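Uncharacterized protein (PDB 3FVV) probably hydrolyses histidinol phosphate to histidinol, a late step of histidine biosynthesis, as a magnesium-dependent phosphatase of the HAD-like superfamily. Local coordinates at residues L193-P205 with I212-F224. Numbering follows the deposited sequence.
Sequences LLEAVTRPIAANP and IAQARGWQVIDLF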
loop_
_atom_site.group_PDB
_atom_site.type_symbol
_atom_site.label_atom_id
_atom_site.label_comp_id
_atom_site.label_asym_id
_atom_site.label_seq_id
_atom_site.Cartn_x
_atom_site.Cartn_y
_atom_site.Cartn_z
ATOM N N LEU A 193 -5.207 11.528 -4.305
ATOM C CA LEU A 193 -6.026 11.312 -3.115
ATOM C C LEU A 193 -5.789 12.412 -2.032
ATOM O O LEU A 193 -6.708 12.781 -1.289
ATOM C CB LEU A 193 -5.818 9.910 -2.528
ATOM C CG LEU A 193 -6.747 9.544 -1.379
ATOM C CD1 LEU A 193 -8.190 9.839 -1.737
ATOM C CD2 LEU A 193 -6.571 8.097 -1.034
ATOM N N LEU A 194 -4.572 12.927 -1.946
ATOM C CA LEU A 194 -4.291 13.954 -0.986
ATOM C C LEU A 194 -5.172 15.181 -1.299
ATOM O O LEU A 194 -5.704 15.820 -0.388
ATOM C CB LEU A 194 -2.813 14.303 -0.951
ATOM C CG LEU A 194 -1.827 13.366 -0.259
ATOM C CD1 LEU A 194 -0.425 13.774 -0.586
ATOM C CD2 LEU A 194 -2.051 13.357 1.275
ATOM N N GLU A 195 -5.384 15.447 -2.584
ATOM C CA GLU A 195 -6.226 16.578 -3.032
ATOM C C GLU A 195 -7.708 16.372 -2.811
ATOM O O GLU A 195 -8.455 17.316 -2.727
ATOM C CB GLU A 195 -5.930 16.872 -4.509
ATOM C CG GLU A 195 -4.682 17.715 -4.678
ATOM C CD GLU A 195 -4.364 18.034 -6.129
ATOM O OE1 GLU A 195 -5.010 17.439 -7.032
ATOM O OE2 GLU A 195 -3.451 18.865 -6.366
ATOM N N ALA A 196 -8.128 15.127 -2.685
ATOM C CA ALA A 196 -9.542 14.761 -2.608
ATOM C C ALA A 196 -10.126 14.889 -1.188
ATOM O O ALA A 196 -11.324 15.111 -1.041
ATOM C CB ALA A 196 -9.744 13.345 -3.135
ATOM N N VAL A 197 -9.296 14.742 -0.154
ATOM C CA VAL A 197 -9.804 14.674 1.207
ATOM C C VAL A 197 -9.779 16.065 1.803
ATOM O O VAL A 197 -9.191 16.953 1.224
ATOM C CB VAL A 197 -8.920 13.732 2.077
ATOM C CG1 VAL A 197 -9.116 12.301 1.654
ATOM C CG2 VAL A 197 -7.455 14.141 1.996
ATOM N N THR A 198 -10.317 16.262 2.991
ATOM C CA THR A 198 -10.191 17.606 3.580
ATOM C C THR A 198 -8.917 17.804 4.376
ATOM O O THR A 198 -8.520 18.949 4.527
ATOM C CB THR A 198 -11.358 17.974 4.482
ATOM O OG1 THR A 198 -11.367 17.035 5.564
ATOM C CG2 THR A 198 -12.724 17.908 3.667
ATOM N N ARG A 199 -8.271 16.741 4.888
ATOM C CA ARG A 199 -7.047 16.916 5.662
ATOM C C ARG A 199 -5.892 16.042 5.172
ATOM O O ARG A 199 -5.589 14.985 5.746
ATOM C CB ARG A 199 -7.298 16.604 7.119
ATOM C CG ARG A 199 -8.511 17.238 7.689
ATOM C CD ARG A 199 -8.177 18.447 8.558
ATOM N NE ARG A 199 -8.749 18.237 9.899
ATOM C CZ ARG A 199 -9.579 19.050 10.545
ATOM N NH1 ARG A 199 -9.961 20.211 10.014
ATOM N NH2 ARG A 199 -9.996 18.700 11.761
ATOM N N PRO A 200 -5.218 16.494 4.117
ATOM C CA PRO A 200 -4.040 15.794 3.630
ATOM C C PRO A 200 -2.843 15.960 4.581
ATOM O O PRO A 200 -2.572 17.099 5.040
ATOM C CB PRO A 200 -3.753 16.498 2.290
ATOM C CG PRO A 200 -4.311 17.868 2.471
ATOM C CD PRO A 200 -5.516 17.715 3.343
ATOM N N ILE A 201 -2.115 14.872 4.830
ATOM C CA ILE A 201 -0.936 14.889 5.741
ATOM C C ILE A 201 0.205 14.233 4.974
ATOM O O ILE A 201 0.079 13.100 4.511
ATOM C CB ILE A 201 -1.138 14.039 7.059
ATOM C CG1 ILE A 201 -2.482 14.347 7.778
ATOM C CG2 ILE A 201 -0.008 14.235 8.004
ATOM C CD1 ILE A 201 -2.625 15.760 8.234
ATOM N N ALA A 202 1.279 14.962 4.798
ATOM C CA ALA A 202 2.461 14.479 4.152
ATOM C C ALA A 202 3.269 13.813 5.260
ATOM O O ALA A 202 3.734 14.489 6.191
ATOM C CB ALA A 202 3.209 15.631 3.558
ATOM N N ALA A 203 3.381 12.500 5.178
ATOM C CA ALA A 203 4.038 11.667 6.188
ATOM C C ALA A 203 5.348 11.169 5.601
ATOM O O ALA A 203 5.358 10.535 4.533
ATOM C CB ALA A 203 3.152 10.491 6.580
ATOM N N ASN A 204 6.451 11.453 6.289
ATOM C CA ASN A 204 7.765 11.120 5.793
ATOM C C ASN A 204 7.922 11.578 4.319
ATOM O O ASN A 204 8.394 10.811 3.491
ATOM C CB ASN A 204 8.038 9.601 5.922
ATOM C CG ASN A 204 7.635 9.031 7.295
ATOM O OD1 ASN A 204 8.080 9.532 8.323
ATOM N ND2 ASN A 204 6.739 8.027 7.304
ATOM N N PRO A 205 7.518 12.800 3.976
ATOM C CA PRO A 205 7.481 13.120 2.579
ATOM C C PRO A 205 8.812 13.070 1.840
ATOM O O PRO A 205 9.862 13.317 2.428
ATOM C CB PRO A 205 6.974 14.567 2.576
ATOM C CG PRO A 205 7.392 15.070 3.976
ATOM C CD PRO A 205 7.039 13.916 4.786
ATOM N N ILE A 212 5.486 20.578 -1.960
ATOM C CA ILE A 212 4.058 20.764 -2.173
ATOM C C ILE A 212 3.298 20.973 -0.867
ATOM O O ILE A 212 2.422 21.850 -0.808
ATOM C CB ILE A 212 3.458 19.543 -2.900
ATOM C CG1 ILE A 212 3.971 19.528 -4.344
ATOM C CG2 ILE A 212 1.921 19.572 -2.818
ATOM C CD1 ILE A 212 3.923 18.182 -4.976
ATOM N N ALA A 213 3.639 20.191 0.171
ATOM C CA ALA A 213 3.032 20.347 1.498
ATOM C C ALA A 213 3.266 21.747 2.049
ATOM O O ALA A 213 2.331 22.402 2.529
ATOM C CB ALA A 213 3.578 19.363 2.454
ATOM N N GLN A 214 4.513 22.199 2.022
ATOM C CA GLN A 214 4.821 23.499 2.568
ATOM C C GLN A 214 4.094 24.538 1.742
ATOM O O GLN A 214 3.400 25.378 2.298
ATOM C CB GLN A 214 6.310 23.748 2.621
ATOM C CG GLN A 214 6.934 22.879 3.648
ATOM C CD GLN A 214 8.452 22.849 3.577
ATOM O OE1 GLN A 214 9.046 23.361 2.635
ATOM N NE2 GLN A 214 9.090 22.231 4.587
ATOM N N ALA A 215 4.139 24.416 0.425
ATOM C CA ALA A 215 3.485 25.431 -0.389
ATOM C C ALA A 215 2.067 25.547 0.091
ATOM O O ALA A 215 1.628 26.634 0.368
ATOM C CB ALA A 215 3.523 25.109 -1.876
ATOM N N ARG A 216 1.351 24.433 0.222
ATOM C CA ARG A 216 -0.081 24.489 0.472
ATOM C C ARG A 216 -0.454 24.504 1.940
ATOM O O ARG A 216 -1.617 24.409 2.264
ATOM C CB ARG A 216 -0.782 23.320 -0.199
ATOM C CG ARG A 216 -0.384 23.134 -1.619
ATOM C CD ARG A 216 -1.276 22.129 -2.329
ATOM N NE ARG A 216 -0.739 21.907 -3.665
ATOM C CZ ARG A 216 -1.225 21.079 -4.590
ATOM N NH1 ARG A 216 -2.319 20.336 -4.398
ATOM N NH2 ARG A 216 -0.602 21.023 -5.750
ATOM N N GLY A 217 0.509 24.605 2.842
ATOM C CA GLY A 217 0.174 24.548 4.274
ATOM C C GLY A 217 -0.295 23.198 4.842
ATOM O O GLY A 217 -0.863 23.163 5.930
ATOM N N TRP A 218 -0.055 22.095 4.123
ATOM C CA TRP A 218 -0.482 20.743 4.561
ATOM C C TRP A 218 0.392 20.300 5.707
ATOM O O TRP A 218 1.613 20.479 5.653
ATOM C CB TRP A 218 -0.310 19.716 3.429
ATOM C CG TRP A 218 -1.226 19.847 2.275
ATOM C CD1 TRP A 218 -2.327 20.627 2.193
ATOM C CD2 TRP A 218 -1.144 19.131 1.033
ATOM N NE1 TRP A 218 -2.936 20.447 0.975
ATOM C CE2 TRP A 218 -2.223 19.526 0.252
ATOM C CE3 TRP A 218 -0.253 18.188 0.513
ATOM C CZ2 TRP A 218 -2.445 19.010 -1.046
ATOM C CZ3 TRP A 218 -0.460 17.692 -0.758
ATOM C CH2 TRP A 218 -1.537 18.115 -1.532
ATOM N N GLN A 219 -0.213 19.681 6.721
ATOM C CA GLN A 219 0.513 19.109 7.846
ATOM C C GLN A 219 1.605 18.136 7.309
ATOM O O GLN A 219 1.384 17.488 6.288
ATOM C CB GLN A 219 -0.523 18.432 8.755
ATOM C CG GLN A 219 -0.095 17.535 9.844
ATOM C CD GLN A 219 0.498 18.296 10.954
ATOM O OE1 GLN A 219 1.591 18.817 10.829
ATOM N NE2 GLN A 219 -0.230 18.421 12.039
ATOM N N VAL A 220 2.775 18.107 7.959
ATOM C CA VAL A 220 3.915 17.220 7.614
ATOM C C VAL A 220 4.262 16.485 8.866
ATOM O O VAL A 220 4.272 17.082 9.913
ATOM C CB VAL A 220 5.158 17.996 7.143
ATOM C CG1 VAL A 220 6.368 17.085 6.996
ATOM C CG2 VAL A 220 4.876 18.709 5.833
ATOM N N ILE A 221 4.481 15.189 8.793
ATOM C CA ILE A 221 4.901 14.462 9.947
ATOM C C ILE A 221 6.010 13.533 9.533
ATOM O O ILE A 221 5.879 12.797 8.574
ATOM C CB ILE A 221 3.769 13.620 10.558
ATOM C CG1 ILE A 221 2.543 14.483 10.854
ATOM C CG2 ILE A 221 4.276 12.856 11.837
ATOM C CD1 ILE A 221 1.423 13.626 11.452
ATOM N N ASP A 222 7.105 13.560 10.265
ATOM C CA ASP A 222 8.223 12.683 9.989
ATOM C C ASP A 222 8.180 11.625 11.051
ATOM O O ASP A 222 8.761 11.758 12.125
ATOM C CB ASP A 222 9.518 13.475 9.945
ATOM C CG ASP A 222 9.691 14.212 8.608
ATOM O OD1 ASP A 222 9.676 13.561 7.549
ATOM O OD2 ASP A 222 9.724 15.433 8.580
ATOM N N LEU A 223 7.394 10.595 10.789
ATOM C CA LEU A 223 7.196 9.503 11.783
ATOM C C LEU A 223 8.470 8.730 12.081
ATOM O O LEU A 223 8.623 8.230 13.173
ATOM C CB LEU A 223 6.154 8.501 11.302
ATOM C CG LEU A 223 4.737 9.038 11.205
ATOM C CD1 LEU A 223 3.807 8.054 10.456
ATOM C CD2 LEU A 223 4.155 9.366 12.601
ATOM N N PHE A 224 9.336 8.544 11.102
ATOM C CA PHE A 224 10.576 7.813 11.354
ATOM C C PHE A 224 11.663 8.219 10.410
ATOM O O PHE A 224 12.828 7.874 10.733
ATOM C CB PHE A 224 10.424 6.259 11.335
ATOM C CG PHE A 224 9.433 5.740 10.335
ATOM C CD1 PHE A 224 8.255 5.148 10.763
ATOM C CD2 PHE A 224 9.632 5.901 8.986
ATOM C CE1 PHE A 224 7.290 4.703 9.864
ATOM C CE2 PHE A 224 8.664 5.482 8.055
ATOM C CZ PHE A 224 7.477 4.861 8.497
#
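Pro200 lies over one face of the Trp218 indole in a CH-pi contact, its CG 3.3 Å from the centroid of the five-membered ring. Arg216 CD rests on the opposite face, toward the rim, while Leu194 CD1 meets CZ3 obliquely. With CG beside the backbone N (chi1 -49°) and the chain extended to NE, Arg216 carries NH1 to 2.7 Å from Glu195 OE2; this salt bridge uses the anti lone pair of OE2, and carboxylate and guanidinium are nearly coplanar. Parallel strands 199-203 and 219-221 pair through Ala202 N to Gln219 O (2.9 Å) and Ile221 N to Ala202 O (2.8 Å), and Asn204 N continues to Ile221 O. Ile201 lies alongside Gln219, CD1 against CB, while Ile201 CG2 touches Ile221 CD1; on the other face Ala202 CB meets Ala213 CB. Asn204 OD1 accepts a hydrogen bond from Phe224 N (3.2 Å); the amide lies over a face of the Phe224 ring, planes 23° apart, and ND2 hydrogen-bonds to His13 O. Asp222 OD1 forms a salt bridge with Arg210. The contact closes the beta-alpha-beta unit of strand 199-203, helix 207-216 and strand 219-221, adding the last strand beside 199-203, which pairs with strand 180-185 of the Rossmann-like HAD sheet.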